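Local atomic coordinates of CHIR AB1 (Gallus gallus, PDB entry 2VSD), a protein that probably acts as an avian Fc receptor of the immune system, recognising the Fc part of immunoglobulin through its extracellular immunoglobulin domain. Residues Leu65-Ala68 against Gly69-Cys73. Numbering follows the deposited sequence.
With NAG (2-acetamido-2-deoxy-beta-D-glucopyranose), chain B; NAG (2-acetamido-2-deoxy-beta-D-glucopyranose), chain C.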
loop_
_atom_site.group_PDB
_atom_site.type_symbol
_atom_site.label_atom_id
_atom_site.label_comp_id
_atom_site.label_asym_id
_atom_site.label_seq_id
_atom_site.Cartn_x
_atom_site.Cartn_y
_atom_site.Cartn_z
ATOM N N LEU A 65 -14.368 13.799 -10.036
ATOM C CA LEU A 65 -13.779 14.938 -9.351
ATOM C C LEU A 65 -12.826 14.511 -8.234
ATOM O O LEU A 65 -11.927 15.302 -7.883
ATOM C CB LEU A 65 -14.888 15.798 -8.735
ATOM C CG LEU A 65 -15.829 16.456 -9.755
ATOM C CD1 LEU A 65 -16.941 17.211 -8.974
ATOM C CD2 LEU A 65 -15.130 17.347 -10.731
ATOM N N GLU A 66 -13.011 13.313 -7.691
ATOM C CA GLU A 66 -12.154 12.837 -6.605
ATOM C C GLU A 66 -10.759 12.415 -7.054
ATOM O O GLU A 66 -9.902 12.113 -6.221
ATOM C CB GLU A 66 -12.853 11.758 -5.755
ATOM C CG GLU A 66 -14.153 12.317 -5.093
ATOM C CD GLU A 66 -14.857 11.275 -4.242
ATOM O OE1 GLU A 66 -14.537 10.077 -4.388
ATOM O OE2 GLU A 66 -15.744 11.661 -3.438
ATOM N N ASP A 67 -10.526 12.442 -8.369
ATOM C CA ASP A 67 -9.190 12.199 -8.916
ATOM C C ASP A 67 -8.252 13.368 -8.649
ATOM O O ASP A 67 -7.058 13.201 -8.661
ATOM C CB ASP A 67 -9.222 11.918 -10.441
ATOM C CG ASP A 67 -9.753 10.542 -10.764
ATOM O OD1 ASP A 67 -9.374 9.578 -10.065
ATOM O OD2 ASP A 67 -10.545 10.422 -11.718
ATOM N N ALA A 68 -8.809 14.541 -8.390
ATOM C CA ALA A 68 -7.999 15.712 -8.074
ATOM C C ALA A 68 -7.264 15.486 -6.750
ATOM O O ALA A 68 -7.705 14.706 -5.921
ATOM C CB ALA A 68 -8.908 16.949 -7.976
ATOM N N GLY A 69 -6.125 16.138 -6.553
ATOM C CA GLY A 69 -5.534 16.103 -5.211
ATOM C C GLY A 69 -4.039 15.924 -5.224
ATOM O O GLY A 69 -3.366 16.180 -6.239
ATOM N N THR A 70 -3.517 15.468 -4.090
ATOM C CA THR A 70 -2.064 15.449 -3.903
ATOM C C THR A 70 -1.503 14.057 -4.137
ATOM O O THR A 70 -1.794 13.125 -3.366
ATOM C CB THR A 70 -1.685 15.915 -2.508
ATOM O OG1 THR A 70 -2.324 17.157 -2.259
ATOM C CG2 THR A 70 -0.134 16.091 -2.414
ATOM N N TYR A 71 -0.750 13.918 -5.222
ATOM C CA TYR A 71 -0.104 12.649 -5.572
ATOM C C TYR A 71 1.340 12.554 -5.088
ATOM O O TYR A 71 2.105 13.513 -5.187
ATOM C CB TYR A 71 -0.162 12.387 -7.070
ATOM C CG TYR A 71 -1.558 12.013 -7.540
ATOM C CD1 TYR A 71 -2.490 13.012 -7.886
ATOM C CD2 TYR A 71 -1.950 10.676 -7.613
ATOM C CE1 TYR A 71 -3.774 12.684 -8.328
ATOM C CE2 TYR A 71 -3.267 10.334 -8.036
ATOM C CZ TYR A 71 -4.146 11.348 -8.388
ATOM O OH TYR A 71 -5.429 11.027 -8.791
ATOM N N GLN A 72 1.698 11.379 -4.587
ATOM C CA GLN A 72 3.073 11.091 -4.172
ATOM C C GLN A 72 3.418 9.681 -4.545
ATOM O O GLN A 72 2.512 8.849 -4.718
ATOM C CB GLN A 72 3.216 11.248 -2.664
ATOM C CG GLN A 72 3.161 12.671 -2.190
ATOM C CD GLN A 72 3.020 12.746 -0.695
ATOM O OE1 GLN A 72 1.991 12.363 -0.143
ATOM N NE2 GLN A 72 4.070 13.202 -0.019
ATOM N N CYS A 73 4.713 9.370 -4.626
ATOM C CA CYS A 73 5.104 7.973 -4.835
ATOM C C CYS A 73 6.169 7.534 -3.826
ATOM O O CYS A 73 6.873 8.385 -3.259
ATOM C CB CYS A 73 5.490 7.681 -6.306
ATOM S SG CYS A 73 7.045 8.420 -6.899
HETATM C C1 NAG B . -8.100 14.515 -2.682
HETATM C C2 NAG B . -9.520 13.972 -2.893
HETATM C C3 NAG B . -10.430 14.914 -3.717
HETATM C C4 NAG B . -10.258 16.376 -3.286
HETATM C C5 NAG B . -8.762 16.714 -3.132
HETATM C C6 NAG B . -8.460 18.144 -2.653
HETATM C C7 NAG B . -9.644 11.496 -2.827
HETATM C C8 NAG B . -9.577 11.574 -1.356
HETATM N N2 NAG B . -9.533 12.642 -3.524
HETATM O O3 NAG B . -11.785 14.477 -3.578
HETATM O O4 NAG B . -10.727 17.315 -4.241
HETATM O O5 NAG B . -8.169 15.828 -2.189
HETATM O O6 NAG B . -9.185 18.378 -1.444
HETATM O O7 NAG B . -9.734 10.346 -3.324
HETATM C C1 NAG C . -12.142 17.496 -4.546
HETATM C C2 NAG C . -12.481 18.958 -4.911
HETATM C C3 NAG C . -13.834 19.442 -4.429
HETATM C C4 NAG C . -14.861 18.316 -4.410
HETATM C C5 NAG C . -14.384 17.168 -3.505
HETATM C C6 NAG C . -15.240 15.899 -3.555
HETATM C C7 NAG C . -10.517 20.212 -5.569
HETATM C C8 NAG C . -9.446 21.209 -5.238
HETATM N N2 NAG C . -11.416 19.931 -4.639
HETATM O O3 NAG C . -14.235 20.475 -5.308
HETATM O O4 NAG C . -16.012 18.879 -3.814
HETATM O O5 NAG C . -13.070 16.717 -3.813
HETATM O O6 NAG C . -15.561 15.613 -4.908
HETATM O O7 NAG C . -10.494 19.676 -6.685
#
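D67, the last residue of the short 3-10 turn 65-67, turns its backbone carbonyl toward the strand that follows, where Y71 OH donates a hydrogen bond to D67 O at 2.7 Å. This is the tyrosine corner of an immunoglobulin domain: a tyrosine near the start of the strand that carries the disulfide cysteine, C73 here, reaches back to a main-chain oxygen four residues earlier, in the D-x-G-x-Y-x-C sequence. The bond lies in the carbonyl plane and uses a lone pair, with a C=O...OH angle of 135°. D67 O sits at the edge of the ring, near its plane, 3.3 Å from Y71 CE1. Y71 CG is anti to its carbonyl carbon (chi1 -73°), which sends the ring back beside the turn. Around the ring gather L8, L37, L39 and L92, which bury it in the core between the two sheets.

The carboxylate of D67 has other work: OD1 forms a salt bridge with R44, and OD2 accepts the backbone N-H groups of T63 and N64. Inside the turn, A68 N bonds to L65 O at 3.2 Å. The next residue, G69, has a positive phi, where a CB would collide with A68 O, so glycine suits the entry into strand 69-78.

Sugar lies over the outer side of the turn. E66 packs its aliphatic part against both N-acetylglucosamines, its CG lying 3.5 Å from O3 of the first (chain B) and 3.6 Å from O6 of the second (chain C). A68 CB is 3.4 Å from O7 of that second sugar. A hydrogen bond from glycan to turn runs from N2 of the chain B sugar to E66 O, 2.8 Å long with an N-H...O angle of 158°.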